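Local coordinates for protein lectin (Pleurotus ostreatus, PDB 6T0Q) that binds calcium ions and galactose-type sugars such as N-acetyl-D-galactosamine, as a lectin related to carbohydrate-binding modules and made of two similar beta-sandwich halves, at residues T38-I43 / T151-P156; I127-L132 / F143-S148; W202-V207 / A312-P317. One frame throughout, in Å; residues are numbered along the deposited sequence.

Contact 1. Residues T38-I43 / T151-P156; sequences TGENPI and TLRAAP
Thr-38 and Arg-153 bring their two loops together with CA atoms 6.1 Å apart, and no direct hydrogen bond links the segments; side-chain packing and one water join them. Thr-38 points its methyl at the other segment: CG2 lies 3.4 Å from Leu-152 O and also rests on the hydroxyl of Thr-151, whose OG1 is bonded to Pro-54 O of strand 51-60. With OG1 set between the backbone N and the carbonyl carbon (chi1 59°), the hydroxyl of Thr-38 turns back on its own loop. There it accepts from Glu-40 N at 3.1 Å, closing an ST turn, and donates to Glu-40 OE1 at 2.6 Å, on the anti lone pair of that oxygen. The loops leave strands 34-37 and 150-151, the second of which runs beside 51-60 at the border of a sheet in the N-terminal, calcium-binding beta sandwich. Here Glu-40 and Arg-153 run alongside in opposite senses, their methylenes in contact with CG to CG at 3.9 Å. The charged ends do not pair: Glu-40 OE2 stays 5.9 Å from Arg-153 NH1 and forms its salt bridge with Arg-53. Arg-153 lays one face of its guanidinium over the Gly-39 to Glu-40 peptide, with Glu-40 N above its centre and Gly-39 C nearer the rim. A water at the group's edge, in its plane, accepts from Arg-153 NH2 at 3.0 Å and donates to Gly-39 O at 2.8 Å; the direct NH2 to O approach is badly angled for a bond.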
loop_
_atom_site.group_PDB
_atom_site.type_symbol
_atom_site.label_atom_id
_atom_site.label_comp_id
_atom_site.label_asym_id
_atom_site.label_seq_id
_atom_site.Cartn_x
_atom_site.Cartn_y
_atom_site.Cartn_z
ATOM N N THR A 38 46.294 4.946 -2.911
ATOM C CA THR A 38 47.053 4.092 -2.000
ATOM C C THR A 38 48.380 4.693 -1.563
ATOM O O THR A 38 48.901 4.310 -0.513
ATOM C CB THR A 38 47.357 2.742 -2.656
ATOM O OG1 THR A 38 48.109 2.953 -3.856
ATOM C CG2 THR A 38 46.067 1.972 -2.963
ATOM N N GLY A 39 48.974 5.572 -2.358
ATOM C CA GLY A 39 50.327 5.994 -2.068
ATOM C C GLY A 39 51.392 5.056 -2.586
ATOM O O GLY A 39 52.570 5.237 -2.257
ATOM N N GLU A 40 51.015 4.059 -3.397
ATOM C CA GLU A 40 52.017 3.223 -4.055
ATOM C C GLU A 40 53.022 4.071 -4.825
ATOM O O GLU A 40 54.209 3.738 -4.880
ATOM C CB GLU A 40 51.327 2.206 -4.962
ATOM C CG GLU A 40 50.729 1.049 -4.138
ATOM C CD GLU A 40 49.702 0.248 -4.909
ATOM O OE1 GLU A 40 48.567 0.745 -5.095
ATOM O OE2 GLU A 40 50.032 -0.877 -5.339
ATOM N N ASN A 41 52.574 5.186 -5.403
ATOM C CA ASN A 41 53.497 6.239 -5.806
ATOM C C ASN A 41 53.445 7.322 -4.744
ATOM O O ASN A 41 52.377 7.931 -4.558
ATOM C CB ASN A 41 53.131 6.819 -7.177
ATOM C CG ASN A 41 54.202 7.773 -7.714
ATOM O OD1 ASN A 41 54.990 8.334 -6.950
ATOM N ND2 ASN A 41 54.237 7.952 -9.030
ATOM N N PRO A 42 54.539 7.585 -4.017
ATOM C CA PRO A 42 54.497 8.611 -2.964
ATOM C C PRO A 42 54.294 10.024 -3.491
ATOM O O PRO A 42 54.098 10.939 -2.676
ATOM C CB PRO A 42 55.864 8.464 -2.272
ATOM C CG PRO A 42 56.766 7.971 -3.379
ATOM C CD PRO A 42 55.896 7.026 -4.191
ATOM N N ILE A 43 54.330 10.242 -4.802
ATOM C CA ILE A 43 54.022 11.544 -5.386
ATOM C C ILE A 43 52.510 11.619 -5.590
ATOM O O ILE A 43 51.967 10.823 -6.372
ATOM C CB ILE A 43 54.751 11.760 -6.716
ATOM C CG1 ILE A 43 56.271 11.703 -6.527
ATOM C CG2 ILE A 43 54.342 13.104 -7.321
ATOM C CD1 ILE A 43 57.022 11.765 -7.887
ATOM N N THR A 151 42.638 1.562 3.072
ATOM C CA THR A 151 42.847 1.007 1.743
ATOM C C THR A 151 43.772 -0.200 1.848
ATOM O O THR A 151 44.178 -0.603 2.944
ATOM C CB THR A 151 43.417 2.067 0.785
ATOM O OG1 THR A 151 43.426 1.555 -0.553
ATOM C CG2 THR A 151 44.833 2.442 1.172
ATOM N N LEU A 152 44.097 -0.788 0.695
ATOM C CA LEU A 152 45.123 -1.822 0.606
ATOM C C LEU A 152 45.946 -1.597 -0.650
ATOM O O LEU A 152 45.435 -1.107 -1.656
ATOM C CB LEU A 152 44.535 -3.242 0.548
ATOM C CG LEU A 152 43.821 -3.861 1.746
ATOM C CD1 LEU A 152 43.279 -5.218 1.327
ATOM C CD2 LEU A 152 44.756 -4.005 2.931
ATOM N N ARG A 153 47.219 -1.976 -0.594
ATOM C CA ARG A 153 48.065 -1.966 -1.788
ATOM C C ARG A 153 47.917 -3.262 -2.571
ATOM O O ARG A 153 48.901 -3.928 -2.886
ATOM C CB ARG A 153 49.523 -1.739 -1.404
ATOM C CG ARG A 153 49.796 -0.441 -0.689
ATOM C CD ARG A 153 51.296 -0.226 -0.522
ATOM N NE ARG A 153 51.596 1.069 0.070
ATOM C CZ ARG A 153 52.652 1.807 -0.255
ATOM N NH1 ARG A 153 53.509 1.379 -1.172
ATOM N NH2 ARG A 153 52.850 2.973 0.338
ATOM N N ALA A 154 46.680 -3.625 -2.889
ATOM C CA ALA A 154 46.372 -4.897 -3.529
ATOM C C ALA A 154 44.940 -4.821 -4.031
ATOM O O ALA A 154 44.178 -3.929 -3.645
ATOM C CB ALA A 154 46.568 -6.072 -2.559
ATOM N N ALA A 155 44.583 -5.755 -4.911
ATOM C CA ALA A 155 43.223 -5.808 -5.419
ATOM C C ALA A 155 42.238 -5.956 -4.258
ATOM O O ALA A 155 42.586 -6.498 -3.206
ATOM C CB ALA A 155 43.061 -6.971 -6.396
ATOM N N PRO A 156 41.013 -5.458 -4.405
ATOM C CA PRO A 156 40.031 -5.572 -3.319
ATOM C C PRO A 156 39.789 -7.028 -2.958
ATOM O O PRO A 156 39.449 -7.837 -3.832
ATOM C CB PRO A 156 38.769 -4.935 -3.917
ATOM C CG PRO A 156 39.287 -4.008 -4.979
ATOM C CD PRO A 156 40.481 -4.718 -5.559
HETATM O O HOH W 1 55.020 4.091 -1.434
#

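Contact 2. Residues I127-L132 / F143-S148; sequences IMASIL and FVTDES
Ile-131 and Phe-143 form a hydrogen-bonded pair in the antiparallel beta hairpin of strands 126-135 and 140-144, with both side chains on one face of the sheet. Ile-131 CB lies 4.5 Å from Phe-143 CB. The ring of Phe-143 turns its edge to the partner backbone: Ile-131 O lies near the ring plane, 3.8 Å from Phe-143 CD1. On the other face is the non-hydrogen-bonded pair Ser-130 and Val-144, where Val-144 CG1 touches Ser-130 OG at 3.8 Å; that hydroxyl is bonded to Leu-29 O in a neighbouring loop. Strand 140-144 is the outer strand of this sheet within the chain, and past Val-144 the regular pairing gives way to Thr-145. A chi1 of 43° turns OG1 back over its own backbone, toward Ala-129 N, from which it accepts at 3.0 Å, while Thr-145 N donates to Ala-129 O. OG1 is also bonded to Lys-34 O. Here strand 34-37 takes over beside 126-135, its Ile-36 making a backbone bond to Ile-127. Alongside the threonine hydroxyl, Thr-145 CG2 rests 4.0 Å from Ala-129 CB.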
loop_
_atom_site.group_PDB
_atom_site.type_symbol
_atom_site.label_atom_id
_atom_site.label_comp_id
_atom_site.label_asym_id
_atom_site.label_seq_id
_atom_site.Cartn_x
_atom_site.Cartn_y
_atom_site.Cartn_z
ATOM N N ILE A 127 40.118 8.672 -6.129
ATOM C CA ILE A 127 38.675 8.750 -5.963
ATOM C C ILE A 127 38.380 9.902 -5.018
ATOM O O ILE A 127 39.171 10.222 -4.123
ATOM C CB ILE A 127 38.041 7.434 -5.437
ATOM C CG1 ILE A 127 38.608 7.073 -4.079
ATOM C CG2 ILE A 127 38.222 6.276 -6.450
ATOM C CD1 ILE A 127 37.771 6.058 -3.325
ATOM N N MET A 128 37.227 10.524 -5.221
ATOM C CA MET A 128 36.784 11.637 -4.400
ATOM C C MET A 128 35.285 11.507 -4.199
ATOM O O MET A 128 34.559 11.209 -5.147
ATOM C CB MET A 128 37.107 12.988 -5.059
ATOM C CG MET A 128 36.331 14.168 -4.448
ATOM S SD MET A 128 36.647 15.754 -5.264
ATOM C CE MET A 128 38.170 16.214 -4.468
ATOM N N ALA A 129 34.825 11.709 -2.964
ATOM C CA ALA A 129 33.396 11.663 -2.700
ATOM C C ALA A 129 33.054 12.608 -1.558
ATOM O O ALA A 129 33.878 12.864 -0.679
ATOM C CB ALA A 129 32.924 10.243 -2.364
ATOM N N SER A 130 31.841 13.159 -1.618
ATOM C CA SER A 130 31.168 13.783 -0.489
ATOM C C SER A 130 29.911 12.994 -0.179
ATOM O O SER A 130 29.171 12.604 -1.088
ATOM C CB SER A 130 30.759 15.250 -0.753
ATOM O OG SER A 130 31.851 16.126 -0.537
ATOM N N ILE A 131 29.658 12.809 1.106
ATOM C CA ILE A 131 28.498 12.081 1.604
ATOM C C ILE A 131 27.765 13.043 2.527
ATOM O O ILE A 131 28.207 13.285 3.656
ATOM C CB ILE A 131 28.914 10.803 2.341
ATOM C CG1 ILE A 131 29.820 9.954 1.442
ATOM C CG2 ILE A 131 27.687 10.031 2.836
ATOM C CD1 ILE A 131 30.670 8.961 2.230
ATOM N N LEU A 132 26.665 13.618 2.057
ATOM C CA LEU A 132 25.879 14.532 2.875
ATOM C C LEU A 132 24.790 13.720 3.569
ATOM O O LEU A 132 23.817 13.301 2.931
ATOM C CB LEU A 132 25.285 15.658 2.034
ATOM C CG LEU A 132 24.350 16.633 2.763
ATOM C CD1 LEU A 132 25.066 17.320 3.918
ATOM C CD2 LEU A 132 23.808 17.663 1.781
ATOM N N PHE A 143 30.441 14.263 5.017
ATOM C CA PHE A 143 31.630 13.456 5.262
ATOM C C PHE A 143 32.331 13.242 3.926
ATOM O O PHE A 143 31.674 13.155 2.890
ATOM C CB PHE A 143 31.256 12.120 5.919
ATOM C CG PHE A 143 30.524 12.285 7.235
ATOM C CD1 PHE A 143 29.148 12.446 7.266
ATOM C CD2 PHE A 143 31.224 12.305 8.435
ATOM C CE1 PHE A 143 28.478 12.610 8.477
ATOM C CE2 PHE A 143 30.563 12.457 9.647
ATOM C CZ PHE A 143 29.192 12.615 9.667
ATOM N N VAL A 144 33.668 13.181 3.943
ATOM C CA VAL A 144 34.444 13.167 2.707
ATOM C C VAL A 144 35.427 12.005 2.708
ATOM O O VAL A 144 35.776 11.450 3.750
ATOM C CB VAL A 144 35.211 14.492 2.486
ATOM C CG1 VAL A 144 34.239 15.665 2.391
ATOM C CG2 VAL A 144 36.230 14.720 3.620
ATOM N N THR A 145 35.878 11.643 1.509
ATOM C CA THR A 145 37.083 10.834 1.373
ATOM C C THR A 145 38.287 11.634 1.869
ATOM O O THR A 145 38.451 12.804 1.508
ATOM C CB THR A 145 37.290 10.438 -0.091
ATOM O OG1 THR A 145 37.037 11.578 -0.921
ATOM C CG2 THR A 145 36.344 9.308 -0.493
ATOM N N ASP A 146 39.125 11.006 2.692
ATOM C CA ASP A 146 40.376 11.622 3.130
ATOM C C ASP A 146 41.276 10.535 3.716
ATOM O O ASP A 146 41.015 9.337 3.553
ATOM C CB ASP A 146 40.113 12.771 4.121
ATOM C CG ASP A 146 39.414 12.319 5.401
ATOM O OD1 ASP A 146 39.381 11.110 5.725
ATOM O OD2 ASP A 146 38.889 13.213 6.099
ATOM N N GLU A 147 42.337 10.958 4.417
ATOM C CA GLU A 147 43.322 10.024 4.954
ATOM C C GLU A 147 42.781 9.174 6.099
ATOM O O GLU A 147 43.489 8.267 6.557
ATOM C CB GLU A 147 44.580 10.782 5.420
ATOM C CG GLU A 147 44.419 11.591 6.720
ATOM C CD GLU A 147 43.672 12.909 6.524
ATOM O OE1 GLU A 147 43.239 13.207 5.389
ATOM O OE2 GLU A 147 43.513 13.655 7.516
ATOM N N SER A 148 41.558 9.425 6.574
ATOM C CA SER A 148 40.984 8.533 7.579
ATOM C C SER A 148 40.360 7.286 6.961
ATOM O O SER A 148 40.005 6.364 7.695
ATOM C CB SER A 148 39.941 9.272 8.433
ATOM O OG SER A 148 38.795 9.611 7.664
#

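Contact 3. Residues W202-V207 / A312-P317; sequences WTSDNV and AIQTIP
Thr-203 and Gln-314 make the closest apolar touch of this contact, Thr-203 CB lying 3.6 Å from Gln-314 CG as the two side chains cross obliquely. The methyl of Thr-203 packs further along the other backbone: CG2 is 3.7 Å from Ala-312 CB and at a similar distance from the carbonyl group of Ile-313. Beyond CG the glutamine chain runs out extended and meets Asp-205 tip to tip, its amide stacked on the carboxylate with the planes 25° apart. Asp-205 OD2 and Gln-314 OE1, at 3.4 Å, are both acceptors and make no hydrogen bond. The salt bridge from Asp-205 OD2 to Arg-216 NH2 would offset the repulsion expected between these two oxygens.

The next shell fixes the aspartate. A chi1 of 37° sets Thr-203 OG1 beside its own backbone, facing the Asp-205 carboxylate, and leaves CG2 for the strand. Thr-203 OG1 donates to Asp-205 OD1 at 2.7 Å, on the syn side but 32° out of the carboxylate plane. Holding both residues in place is a type I beta turn from Thr-203 to Asn-206, closed by Asn-206 N to Thr-203 O at 3.1 Å. Ser-204, within the turn, bonds through OG to Glu-331 OE1.

Farther along the segment, Ile-316 touches a bound N-acetylglucosamine in a glycan pocket. In the seven-stranded antiparallel sheet of the C-terminal half, strand 331-338 lies between strands 199-202 and 311-313. The turn and Gln-314 therefore meet across the start of that middle strand, both Thr-203 and Gln-314 resting on Glu-331, while strand 214-222 flanks 311-313 on its other side and supplies Arg-216.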
loop_
_atom_site.group_PDB
_atom_site.type_symbol
_atom_site.label_atom_id
_atom_site.label_comp_id
_atom_site.label_asym_id
_atom_site.label_seq_id
_atom_site.Cartn_x
_atom_site.Cartn_y
_atom_site.Cartn_z
ATOM N N TRP A 202 0.169 17.067 -19.117
ATOM C CA TRP A 202 -0.940 17.959 -18.797
ATOM C C TRP A 202 -2.222 17.140 -18.883
ATOM O O TRP A 202 -2.188 15.931 -19.136
ATOM C CB TRP A 202 -0.974 19.171 -19.737
ATOM C CG TRP A 202 -1.673 20.380 -19.157
ATOM C CD1 TRP A 202 -2.897 20.888 -19.530
ATOM C CD2 TRP A 202 -1.189 21.234 -18.107
ATOM N NE1 TRP A 202 -3.189 22.006 -18.783
ATOM C CE2 TRP A 202 -2.163 22.234 -17.899
ATOM C CE3 TRP A 202 -0.020 21.252 -17.328
ATOM C CZ2 TRP A 202 -2.007 23.239 -16.941
ATOM C CZ3 TRP A 202 0.132 22.246 -16.379
ATOM C CH2 TRP A 202 -0.855 23.233 -16.197
ATOM N N THR A 203 -3.356 17.797 -18.645
ATOM C CA THR A 203 -4.624 17.160 -18.969
ATOM C C THR A 203 -4.819 17.156 -20.483
ATOM O O THR A 203 -4.117 17.846 -21.233
ATOM C CB THR A 203 -5.789 17.866 -18.273
ATOM O OG1 THR A 203 -5.548 19.279 -18.250
ATOM C CG2 THR A 203 -5.947 17.359 -16.848
ATOM N N SER A 204 -5.792 16.368 -20.938
ATOM C CA SER A 204 -5.941 16.118 -22.365
ATOM C C SER A 204 -6.600 17.272 -23.121
ATOM O O SER A 204 -6.768 17.163 -24.339
ATOM C CB SER A 204 -6.722 14.817 -22.589
ATOM O OG SER A 204 -7.986 14.876 -21.960
ATOM N N ASP A 205 -6.961 18.372 -22.448
ATOM C CA ASP A 205 -7.352 19.595 -23.147
ATOM C C ASP A 205 -6.153 20.370 -23.683
ATOM O O ASP A 205 -6.334 21.420 -24.301
ATOM C CB ASP A 205 -8.189 20.503 -22.232
ATOM C CG ASP A 205 -7.484 20.841 -20.920
ATOM O OD1 ASP A 205 -6.386 20.298 -20.654
ATOM O OD2 ASP A 205 -8.029 21.656 -20.146
ATOM N N ASN A 206 -4.935 19.890 -23.443
ATOM C CA ASN A 206 -3.727 20.488 -24.012
ATOM C C ASN A 206 -3.570 19.925 -25.422
ATOM O O ASN A 206 -3.140 18.782 -25.601
ATOM C CB ASN A 206 -2.519 20.166 -23.131
ATOM C CG ASN A 206 -1.281 20.970 -23.490
ATOM O OD1 ASN A 206 -1.022 21.238 -24.654
ATOM N ND2 ASN A 206 -0.494 21.345 -22.473
ATOM N N VAL A 207 -3.943 20.716 -26.431
ATOM C CA VAL A 207 -3.917 20.280 -27.823
ATOM C C VAL A 207 -3.364 21.403 -28.690
ATOM O O VAL A 207 -3.519 22.589 -28.381
ATOM C CB VAL A 207 -5.314 19.858 -28.336
ATOM C CG1 VAL A 207 -5.780 18.585 -27.654
ATOM C CG2 VAL A 207 -6.324 20.979 -28.129
ATOM N N ALA A 312 -4.835 12.524 -13.780
ATOM C CA ALA A 312 -5.010 13.952 -14.007
ATOM C C ALA A 312 -6.498 14.280 -14.047
ATOM O O ALA A 312 -7.318 13.428 -14.389
ATOM C CB ALA A 312 -4.340 14.387 -15.321
ATOM N N ILE A 313 -6.845 15.522 -13.710
ATOM C CA ILE A 313 -8.244 15.950 -13.745
ATOM C C ILE A 313 -8.293 17.445 -14.038
ATOM O O ILE A 313 -7.424 18.202 -13.599
ATOM C CB ILE A 313 -8.975 15.586 -12.429
ATOM C CG1 ILE A 313 -10.490 15.545 -12.650
ATOM C CG2 ILE A 313 -8.612 16.552 -11.306
ATOM C CD1 ILE A 313 -11.263 14.986 -11.466
ATOM N N GLN A 314 -9.321 17.875 -14.781
ATOM C CA GLN A 314 -9.371 19.261 -15.242
ATOM C C GLN A 314 -10.060 20.196 -14.257
ATOM O O GLN A 314 -9.666 21.362 -14.139
ATOM C CB GLN A 314 -10.064 19.343 -16.609
ATOM C CG GLN A 314 -9.296 18.601 -17.690
ATOM C CD GLN A 314 -9.965 18.648 -19.047
ATOM O OE1 GLN A 314 -10.679 19.602 -19.368
ATOM N NE2 GLN A 314 -9.736 17.614 -19.853
ATOM N N THR A 315 -11.097 19.727 -13.572
ATOM C CA THR A 315 -11.714 20.471 -12.478
ATOM C C THR A 315 -11.216 19.843 -11.185
ATOM O O THR A 315 -11.538 18.691 -10.879
ATOM C CB THR A 315 -13.240 20.434 -12.550
ATOM O OG1 THR A 315 -13.687 21.079 -13.748
ATOM C CG2 THR A 315 -13.840 21.149 -11.342
ATOM N N ILE A 316 -10.414 20.590 -10.442
ATOM C CA ILE A 316 -9.759 20.039 -9.265
ATOM C C ILE A 316 -10.757 19.928 -8.121
ATOM O O ILE A 316 -11.344 20.940 -7.720
ATOM C CB ILE A 316 -8.566 20.901 -8.848
ATOM C CG1 ILE A 316 -7.557 21.019 -10.002
ATOM C CG2 ILE A 316 -7.935 20.307 -7.612
ATOM C CD1 ILE A 316 -6.390 21.924 -9.674
ATOM N N PRO A 317 -10.960 18.745 -7.556
ATOM C CA PRO A 317 -11.872 18.613 -6.420
ATOM C C PRO A 317 -11.201 19.001 -5.113
ATOM O O PRO A 317 -9.977 18.963 -4.969
ATOM C CB PRO A 317 -12.213 17.120 -6.424
ATOM C CG PRO A 317 -10.943 16.482 -6.925
ATOM C CD PRO A 317 -10.380 17.450 -7.951
#

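In the fold
Contacts 1 and 3 occupy corresponding places in the two halves of the chain, each pairing the loop after a Trp-Ile-Trp-Thr run with the segment after a Ser-Trp-Lys run, and both include an acid salt-bridged to arginine. The similarity is consistent with tandem domains; their centres lie about 59 Å apart, on opposite sides of the chain's centre. Contact 2 falls within the chain excursion closed by contact 1, about 17 Å from it centre to centre. The side chains of Thr-38 and Ile-127 lie about 12 and 10 Å from the N-terminal half's calcium, that of Asp-205 about 12 Å from the C-terminal one. Ile-313 and Ile-131 side chains lie about 9 and 12 Å from bound N-acetylglucosamines.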